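Local structure of trilobed Protease (Pyrococcus furiosus, 2GOP) at residues Glu150-Glu162 against Glu166-Trp178. The protein is a trilobed protease, probably a peptide-cutting hydrolase, whose beta-propeller domain, of open Velcro topology, makes up this model. Numbering follows the deposited sequence.
Sequences EKTTFWIFDTESE and EEFEKPRFSSGIW
F154 and F168 lie with their rings nearly parallel, planes 8° apart, but displaced until little of one ring lies over the other: F168 CE1 sits over one face of F154 toward its rim, while F154 CB rests over the F168 face, 3.6 Å from the ring centroid. At the F154 edge, S175 O and the G176 backbone lie near the ring plane, S175 O being 3.6 Å from F154 CE2. K170 CG lies at the F168 edge, and T153 CG2 over one face of W155. With chi1 at 62°, F168 swings its ring across F154. Replacing F154 by alanine is likely to remove the ring beside F168 CE1 and CZ, leaving a gap by S174, S175 O and G176 and F168 freer to turn. In the backbone, F154 N donates a hydrogen bond to F168 O, 2.7 Å. Farther along, P171 O accepts two hydrogen bonds, one from above and one from below the carbonyl plane: T152 OG1 (3.1 Å) joins the type II turn 171-174 to the strand, and S174 OG (2.7 Å) braces the turn internally. W155 runs beside E167, whose OE2 forms a salt bridge with K124. Strands 151-158 and 163-171 form the outer hairpin of a four-stranded propeller blade; the turn then leads into 175-179, innermost strand of the next blade, and W205, on strand 200-206 of that blade, stacks on F168.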
ATOM      1  N   GLU A 150      14.796  -6.488  12.573  1.00 54.89           N
ATOM      2  CA  GLU A 150      13.889  -6.478  11.430  1.00 53.16           C
ATOM      3  C   GLU A 150      12.498  -6.954  11.873  1.00 51.71           C
ATOM      4  O   GLU A 150      11.804  -7.658  11.134  1.00 52.46           O
ATOM      5  CB  GLU A 150      14.458  -7.371  10.320  1.00 53.86           C
ATOM      6  CG  GLU A 150      14.109  -6.941   8.897  1.00 55.37           C
ATOM      7  CD  GLU A 150      14.862  -7.749   7.848  1.00 55.53           C
ATOM      8  OE1 GLU A 150      14.670  -8.984   7.790  1.00 57.30           O
ATOM      9  OE2 GLU A 150      15.650  -7.153   7.081  1.00 59.35           O
ATOM     10  N   LYS A 151      12.097  -6.541  13.076  1.00 48.61           N
ATOM     11  CA  LYS A 151      10.926  -7.098  13.758  1.00 47.59           C
ATOM     12  C   LYS A 151       9.966  -6.004  14.216  1.00 44.42           C
ATOM     13  O   LYS A 151      10.372  -4.874  14.467  1.00 44.42           O
ATOM     14  CB  LYS A 151      11.361  -7.900  14.991  1.00 49.01           C
ATOM     15  CG  LYS A 151      12.233  -9.115  14.702  1.00 53.22           C
ATOM     16  CD  LYS A 151      11.404 -10.275  14.172  1.00 54.81           C
ATOM     17  CE  LYS A 151      12.264 -11.491  13.850  1.00 55.03           C
ATOM     18  NZ  LYS A 151      11.418 -12.610  13.313  1.00 55.65           N
ATOM     19  N   THR A 152       8.690  -6.359  14.327  1.00 42.15           N
ATOM     20  CA  THR A 152       7.697  -5.485  14.936  1.00 42.26           C
ATOM     21  C   THR A 152       7.657  -5.841  16.404  1.00 41.84           C
ATOM     22  O   THR A 152       7.604  -7.019  16.752  1.00 41.59           O
ATOM     23  CB  THR A 152       6.294  -5.679  14.327  1.00 42.93           C
ATOM     24  OG1 THR A 152       6.374  -5.642  12.893  1.00 43.16           O
ATOM     25  CG2 THR A 152       5.344  -4.584  14.823  1.00 41.04           C
ATOM     26  N   THR A 153       7.714  -4.827  17.261  1.00 40.48           N
ATOM     27  CA  THR A 153       7.611  -5.026  18.706  1.00 39.06           C
ATOM     28  C   THR A 153       6.241  -4.602  19.244  1.00 37.62           C
ATOM     29  O   THR A 153       5.706  -3.544  18.887  1.00 38.32           O
ATOM     30  CB  THR A 153       8.732  -4.276  19.455  1.00 39.73           C
ATOM     31  OG1 THR A 153      10.004  -4.758  19.009  1.00 37.35           O
ATOM     32  CG2 THR A 153       8.621  -4.486  20.949  1.00 38.97           C
ATOM     33  N   PHE A 154       5.687  -5.462  20.090  1.00 37.77           N
ATOM     34  CA  PHE A 154       4.429  -5.228  20.785  1.00 39.31           C
ATOM     35  C   PHE A 154       4.713  -5.011  22.281  1.00 39.66           C
ATOM     36  O   PHE A 154       5.296  -5.876  22.943  1.00 35.72           O
ATOM     37  CB  PHE A 154       3.492  -6.432  20.614  1.00 38.23           C
ATOM     38  CG  PHE A 154       3.059  -6.700  19.173  1.00 40.40           C
ATOM     39  CD1 PHE A 154       3.968  -7.150  18.225  1.00 39.01           C
ATOM     40  CD2 PHE A 154       1.726  -6.546  18.791  1.00 36.88           C
ATOM     41  CE1 PHE A 154       3.569  -7.416  16.914  1.00 34.71           C
ATOM     42  CE2 PHE A 154       1.331  -6.807  17.492  1.00 39.11           C
ATOM     43  CZ  PHE A 154       2.262  -7.257  16.550  1.00 35.84           C
ATOM     44  N   TRP A 155       4.297  -3.860  22.808  1.00 38.69           N
ATOM     45  CA  TRP A 155       4.402  -3.579  24.234  1.00 39.57           C
ATOM     46  C   TRP A 155       3.014  -3.432  24.857  1.00 41.19           C
ATOM     47  O   TRP A 155       2.155  -2.724  24.318  1.00 43.28           O
ATOM     48  CB  TRP A 155       5.126  -2.261  24.491  1.00 39.38           C
ATOM     49  CG  TRP A 155       6.539  -2.135  24.047  1.00 36.59           C
ATOM     50  CD1 TRP A 155       7.643  -2.406  24.779  1.00 38.80           C
ATOM     51  CD2 TRP A 155       7.006  -1.573  22.806  1.00 38.74           C
ATOM     52  NE1 TRP A 155       8.779  -2.097  24.058  1.00 38.75           N
ATOM     53  CE2 TRP A 155       8.407  -1.582  22.845  1.00 35.59           C
ATOM     54  CE3 TRP A 155       6.367  -1.097  21.652  1.00 38.37           C
ATOM     55  CZ2 TRP A 155       9.190  -1.130  21.776  1.00 37.11           C
ATOM     56  CZ3 TRP A 155       7.141  -0.646  20.601  1.00 37.67           C
ATOM     57  CH2 TRP A 155       8.541  -0.679  20.665  1.00 37.55           C
ATOM     58  N   ILE A 156       2.804  -4.074  26.001  1.00 40.13           N
ATOM     59  CA  ILE A 156       1.653  -3.762  26.839  1.00 41.82           C
ATOM     60  C   ILE A 156       2.169  -2.972  28.031  1.00 43.43           C
ATOM     61  O   ILE A 156       2.985  -3.468  28.805  1.00 42.41           O
ATOM     62  CB  ILE A 156       0.911  -5.020  27.308  1.00 42.13           C
ATOM     63  CG1 ILE A 156       0.412  -5.819  26.098  1.00 42.06           C
ATOM     64  CG2 ILE A 156      -0.286  -4.649  28.183  1.00 39.74           C
ATOM     65  CD1 ILE A 156      -0.456  -7.014  26.479  1.00 43.65           C
ATOM     66  N   PHE A 157       1.725  -1.727  28.136  1.00 45.38           N
ATOM     67  CA  PHE A 157       2.089  -0.870  29.238  1.00 45.01           C
ATOM     68  C   PHE A 157       0.905  -0.744  30.194  1.00 44.43           C
ATOM     69  O   PHE A 157      -0.243  -0.605  29.770  1.00 40.96           O
ATOM     70  CB  PHE A 157       2.502   0.515  28.734  1.00 45.97           C
ATOM     71  CG  PHE A 157       3.147   1.358  29.788  1.00 47.49           C
ATOM     72  CD1 PHE A 157       4.518   1.287  30.006  1.00 47.13           C
ATOM     73  CD2 PHE A 157       2.385   2.195  30.593  1.00 47.97           C
ATOM     74  CE1 PHE A 157       5.111   2.049  30.991  1.00 47.63           C
ATOM     75  CE2 PHE A 157       2.984   2.954  31.590  1.00 45.55           C
ATOM     76  CZ  PHE A 157       4.339   2.881  31.782  1.00 46.32           C
ATOM     77  N   ASP A 158       1.209  -0.784  31.486  1.00 46.67           N
ATOM     78  CA  ASP A 158       0.212  -0.723  32.540  1.00 46.23           C
ATOM     79  C   ASP A 158       0.348   0.609  33.251  1.00 46.55           C
ATOM     80  O   ASP A 158       1.385   0.894  33.841  1.00 42.55           O
ATOM     81  CB  ASP A 158       0.456  -1.879  33.514  1.00 47.73           C
ATOM     82  CG  ASP A 158      -0.481  -1.865  34.712  1.00 49.09           C
ATOM     83  OD1 ASP A 158      -1.461  -1.093  34.724  1.00 51.11           O
ATOM     84  OD2 ASP A 158      -0.220  -2.636  35.660  1.00 57.17           O
ATOM     85  N   THR A 159      -0.697   1.428  33.204  1.00 48.88           N
ATOM     86  CA  THR A 159      -0.663   2.743  33.860  1.00 51.06           C
ATOM     87  C   THR A 159      -0.750   2.658  35.394  1.00 52.83           C
ATOM     88  O   THR A 159      -0.369   3.594  36.088  1.00 52.84           O
ATOM     89  CB  THR A 159      -1.792   3.667  33.344  1.00 50.53           C
ATOM     90  OG1 THR A 159      -3.067   3.107  33.678  1.00 49.19           O
ATOM     91  CG2 THR A 159      -1.682   3.851  31.851  1.00 45.10           C
ATOM     92  N   GLU A 160      -1.252   1.539  35.908  1.00 55.41           N
ATOM     93  CA  GLU A 160      -1.305   1.293  37.346  1.00 56.41           C
ATOM     94  C   GLU A 160       0.106   0.973  37.854  1.00 57.31           C
ATOM     95  O   GLU A 160       0.670   1.712  38.665  1.00 58.56           O
ATOM     96  CB  GLU A 160      -2.276   0.139  37.638  1.00 57.62           C
ATOM     97  CG  GLU A 160      -2.904   0.142  39.026  1.00 58.82           C
ATOM     98  CD  GLU A 160      -4.090  -0.816  39.125  1.00 61.34           C
ATOM     99  OE1 GLU A 160      -4.077  -1.874  38.449  1.00 64.80           O
ATOM    100  OE2 GLU A 160      -5.036  -0.511  39.882  1.00 66.60           O
ATOM    101  N   SER A 161       0.676  -0.116  37.347  1.00 57.86           N
ATOM    102  CA  SER A 161       2.036  -0.541  37.687  1.00 57.65           C
ATOM    103  C   SER A 161       3.089   0.441  37.193  1.00 57.52           C
ATOM    104  O   SER A 161       4.186   0.501  37.742  1.00 56.17           O
ATOM    105  CB  SER A 161       2.322  -1.915  37.079  1.00 58.87           C
ATOM    106  OG  SER A 161       3.650  -2.333  37.337  1.00 61.73           O
ATOM    107  N   GLU A 162       2.761   1.182  36.136  1.00 58.60           N
ATOM    108  CA  GLU A 162       3.634   2.225  35.604  1.00 57.70           C
ATOM    109  C   GLU A 162       4.862   1.613  34.926  1.00 56.59           C
ATOM    110  O   GLU A 162       5.957   2.165  34.996  1.00 55.71           O
ATOM    111  CB  GLU A 162       4.045   3.193  36.729  1.00 59.27           C
ATOM    112  CG  GLU A 162       4.283   4.622  36.287  1.00 63.27           C
ATOM    113  CD  GLU A 162       2.995   5.428  36.164  1.00 68.31           C
ATOM    114  OE1 GLU A 162       2.161   5.099  35.288  1.00 68.62           O
ATOM    115  OE2 GLU A 162       2.834   6.405  36.935  1.00 71.54           O
ATOM    116  N   GLU A 166       4.168  -6.708  29.381  1.00 48.05           N
ATOM    117  CA  GLU A 166       4.374  -7.701  28.338  0.50 47.23           C
ATOM    118  C   GLU A 166       5.063  -7.035  27.149  1.00 46.83           C
ATOM    119  O   GLU A 166       4.842  -5.852  26.876  1.00 44.31           O
ATOM    120  CB  GLU A 166       3.047  -8.336  27.904  0.50 47.75           C
ATOM    121  CG  GLU A 166       2.546  -9.476  28.818  0.50 50.83           C
ATOM    122  CD  GLU A 166       1.338  -9.118  29.678  0.50 52.89           C
ATOM    123  OE1 GLU A 166       0.738  -8.039  29.477  0.50 55.38           O
ATOM    124  OE2 GLU A 166       0.976  -9.938  30.553  0.50 52.35           O
ATOM    125  N   GLU A 167       5.898  -7.805  26.463  1.00 46.51           N
ATOM    126  CA  GLU A 167       6.632  -7.339  25.299  1.00 46.67           C
ATOM    127  C   GLU A 167       6.960  -8.548  24.421  1.00 46.48           C
ATOM    128  O   GLU A 167       7.457  -9.556  24.910  1.00 45.48           O
ATOM    129  CB  GLU A 167       7.905  -6.598  25.728  1.00 46.71           C
ATOM    130  CG  GLU A 167       8.883  -6.302  24.577  1.00 48.84           C
ATOM    131  CD  GLU A 167       9.915  -5.227  24.903  1.00 49.61           C
ATOM    132  OE1 GLU A 167      10.068  -4.854  26.081  1.00 52.27           O
ATOM    133  OE2 GLU A 167      10.585  -4.757  23.966  1.00 50.81           O
ATOM    134  N   PHE A 168       6.638  -8.476  23.135  1.00 45.74           N
ATOM    135  CA  PHE A 168       7.038  -9.542  22.212  1.00 43.71           C
ATOM    136  C   PHE A 168       7.284  -9.003  20.822  1.00 43.81           C
ATOM    137  O   PHE A 168       6.902  -7.880  20.498  1.00 43.73           O
ATOM    138  CB  PHE A 168       6.016 -10.687  22.179  1.00 42.51           C
ATOM    139  CG  PHE A 168       4.650 -10.293  21.692  1.00 43.43           C
ATOM    140  CD1 PHE A 168       4.305 -10.438  20.355  1.00 40.94           C
ATOM    141  CD2 PHE A 168       3.696  -9.815  22.579  1.00 45.89           C
ATOM    142  CE1 PHE A 168       3.047 -10.103  19.908  1.00 42.86           C
ATOM    143  CE2 PHE A 168       2.439  -9.473  22.146  1.00 42.57           C
ATOM    144  CZ  PHE A 168       2.105  -9.623  20.803  1.00 43.44           C
ATOM    145  N   GLU A 169       7.946  -9.818  20.014  1.00 45.09           N
ATOM    146  CA  GLU A 169       8.303  -9.446  18.664  1.00 44.22           C
ATOM    147  C   GLU A 169       7.629 -10.369  17.659  1.00 43.31           C
ATOM    148  O   GLU A 169       7.456 -11.558  17.907  1.00 42.89           O
ATOM    149  CB  GLU A 169       9.820  -9.495  18.499  1.00 44.79           C
ATOM    150  CG  GLU A 169      10.538  -8.390  19.259  1.00 47.12           C
ATOM    151  CD  GLU A 169      12.036  -8.373  19.014  1.00 48.29           C
ATOM    152  OE1 GLU A 169      12.571  -9.368  18.474  1.00 49.57           O
ATOM    153  OE2 GLU A 169      12.677  -7.358  19.367  1.00 55.58           O
ATOM    154  N   LYS A 170       7.244  -9.793  16.530  1.00 40.73           N
ATOM    155  CA  LYS A 170       6.785 -10.546  15.387  1.00 40.60           C
ATOM    156  C   LYS A 170       7.549 -10.067  14.158  1.00 40.44           C
ATOM    157  O   LYS A 170       8.276  -9.069  14.225  1.00 41.59           O
ATOM    158  CB  LYS A 170       5.273 -10.359  15.223  1.00 39.68           C
ATOM    159  CG  LYS A 170       4.464 -10.978  16.349  1.00 40.65           C
ATOM    160  CD  LYS A 170       4.654 -12.486  16.388  1.00 40.92           C
ATOM    161  CE  LYS A 170       3.619 -13.163  17.254  1.00 43.37           C
ATOM    162  NZ  LYS A 170       3.773 -14.631  17.162  1.00 44.10           N
ATOM    163  N   PRO A 171       7.432 -10.793  13.039  1.00 41.45           N
ATOM    164  CA  PRO A 171       8.073 -10.315  11.826  1.00 42.98           C
ATOM    165  C   PRO A 171       7.602  -8.934  11.380  1.00 43.39           C
ATOM    166  O   PRO A 171       6.511  -8.487  11.739  1.00 43.46           O
ATOM    167  CB  PRO A 171       7.670 -11.363  10.785  1.00 43.61           C
ATOM    168  CG  PRO A 171       7.364 -12.584  11.570  1.00 43.56           C
ATOM    169  CD  PRO A 171       6.768 -12.096  12.834  1.00 41.92           C
ATOM    170  N   ARG A 172       8.431  -8.278  10.584  1.00 44.95           N
ATOM    171  CA  ARG A 172       8.129  -6.948  10.068  1.00 46.49           C
ATOM    172  C   ARG A 172       6.742  -6.907   9.398  1.00 44.66           C
ATOM    173  O   ARG A 172       6.297  -7.883   8.796  1.00 43.20           O
ATOM    174  CB  ARG A 172       9.237  -6.514   9.088  1.00 48.81           C
ATOM    175  CG  ARG A 172       9.165  -5.059   8.642  1.00 50.87           C
ATOM    176  CD  ARG A 172      10.396  -4.650   7.847  1.00 54.15           C
ATOM    177  NE  ARG A 172      11.511  -4.275   8.716  1.00 59.93           N
ATOM    178  CZ  ARG A 172      11.619  -3.112   9.359  1.00 63.56           C
ATOM    179  NH1 ARG A 172      10.673  -2.177   9.254  1.00 66.49           N
ATOM    180  NH2 ARG A 172      12.683  -2.880  10.123  1.00 64.49           N
ATOM    181  N   PHE A 173       6.066  -5.768   9.540  1.00 43.87           N
ATOM    182  CA  PHE A 173       4.729  -5.540   8.980  1.00 43.22           C
ATOM    183  C   PHE A 173       3.605  -6.300   9.694  1.00 41.08           C
ATOM    184  O   PHE A 173       2.514  -6.431   9.152  1.00 37.96           O
ATOM    185  CB  PHE A 173       4.694  -5.829   7.473  1.00 47.01           C
ATOM    186  CG  PHE A 173       5.857  -5.246   6.718  1.00 48.80           C
ATOM    187  CD1 PHE A 173       6.122  -3.885   6.774  1.00 50.58           C
ATOM    188  CD2 PHE A 173       6.683  -6.057   5.951  1.00 50.70           C
ATOM    189  CE1 PHE A 173       7.195  -3.339   6.083  1.00 50.27           C
ATOM    190  CE2 PHE A 173       7.756  -5.520   5.255  1.00 50.97           C
ATOM    191  CZ  PHE A 173       8.011  -4.154   5.322  1.00 51.06           C
ATOM    192  N   SER A 174       3.870  -6.791  10.903  1.00 39.74           N
ATOM    193  CA  SER A 174       2.820  -7.361  11.740  1.00 39.37           C
ATOM    194  C   SER A 174       2.056  -6.224  12.412  1.00 38.39           C
ATOM    195  O   SER A 174       2.524  -5.085  12.460  1.00 37.48           O
ATOM    196  CB  SER A 174       3.400  -8.316  12.786  1.00 40.28           C
ATOM    197  OG  SER A 174       4.046  -9.419  12.180  1.00 35.85           O
ATOM    198  N   SER A 175       0.868  -6.535  12.909  1.00 36.91           N
ATOM    199  CA  SER A 175       0.003  -5.537  13.538  1.00 36.81           C
ATOM    200  C   SER A 175      -0.836  -6.236  14.609  1.00 34.81           C
ATOM    201  O   SER A 175      -0.852  -7.461  14.679  1.00 34.22           O
ATOM    202  CB  SER A 175      -0.886  -4.856  12.503  1.00 34.28           C
ATOM    203  OG  SER A 175      -1.734  -5.782  11.855  1.00 34.45           O
ATOM    204  N   GLY A 176      -1.498  -5.463  15.459  1.00 35.03           N
ATOM    205  CA  GLY A 176      -2.251  -6.057  16.577  1.00 36.61           C
ATOM    206  C   GLY A 176      -3.332  -5.145  17.089  1.00 38.43           C
ATOM    207  O   GLY A 176      -3.221  -3.915  16.965  1.00 36.29           O
ATOM    208  N   ILE A 177      -4.390  -5.754  17.643  1.00 38.23           N
ATOM    209  CA  ILE A 177      -5.483  -5.024  18.276  1.00 37.63           C
ATOM    210  C   ILE A 177      -5.911  -5.745  19.545  1.00 37.98           C
ATOM    211  O   ILE A 177      -5.674  -6.949  19.688  1.00 36.60           O
ATOM    212  CB  ILE A 177      -6.719  -4.866  17.335  1.00 39.69           C
ATOM    213  CG1 ILE A 177      -7.250  -6.233  16.899  1.00 37.98           C
ATOM    214  CG2 ILE A 177      -6.368  -4.035  16.076  1.00 38.22           C
ATOM    215  CD1 ILE A 177      -8.670  -6.189  16.374  1.00 36.97           C
ATOM    216  N   TRP A 178      -6.518  -5.009  20.477  1.00 35.78           N
ATOM    217  CA  TRP A 178      -7.079  -5.628  21.675  1.00 37.02           C
ATOM    218  C   TRP A 178      -8.327  -6.418  21.285  1.00 37.80           C
ATOM    219  O   TRP A 178      -9.106  -5.978  20.436  1.00 32.43           O
ATOM    220  CB  TRP A 178      -7.504  -4.580  22.706  1.00 37.22           C
ATOM    221  CG  TRP A 178      -6.405  -3.937  23.484  1.00 36.05           C
ATOM    222  CD1 TRP A 178      -5.986  -2.648  23.378  1.00 37.44           C
ATOM    223  CD2 TRP A 178      -5.606  -4.533  24.514  1.00 36.72           C
ATOM    224  NE1 TRP A 178      -4.971  -2.411  24.251  1.00 37.11           N
ATOM    225  CE2 TRP A 178      -4.716  -3.546  24.968  1.00 36.57           C
ATOM    226  CE3 TRP A 178      -5.555  -5.811  25.096  1.00 37.36           C
ATOM    227  CZ2 TRP A 178      -3.774  -3.787  25.975  1.00 34.93           C
ATOM    228  CZ3 TRP A 178      -4.614  -6.048  26.102  1.00 36.27           C
ATOM    229  CH2 TRP A 178      -3.741  -5.039  26.525  1.00 36.65           C
TER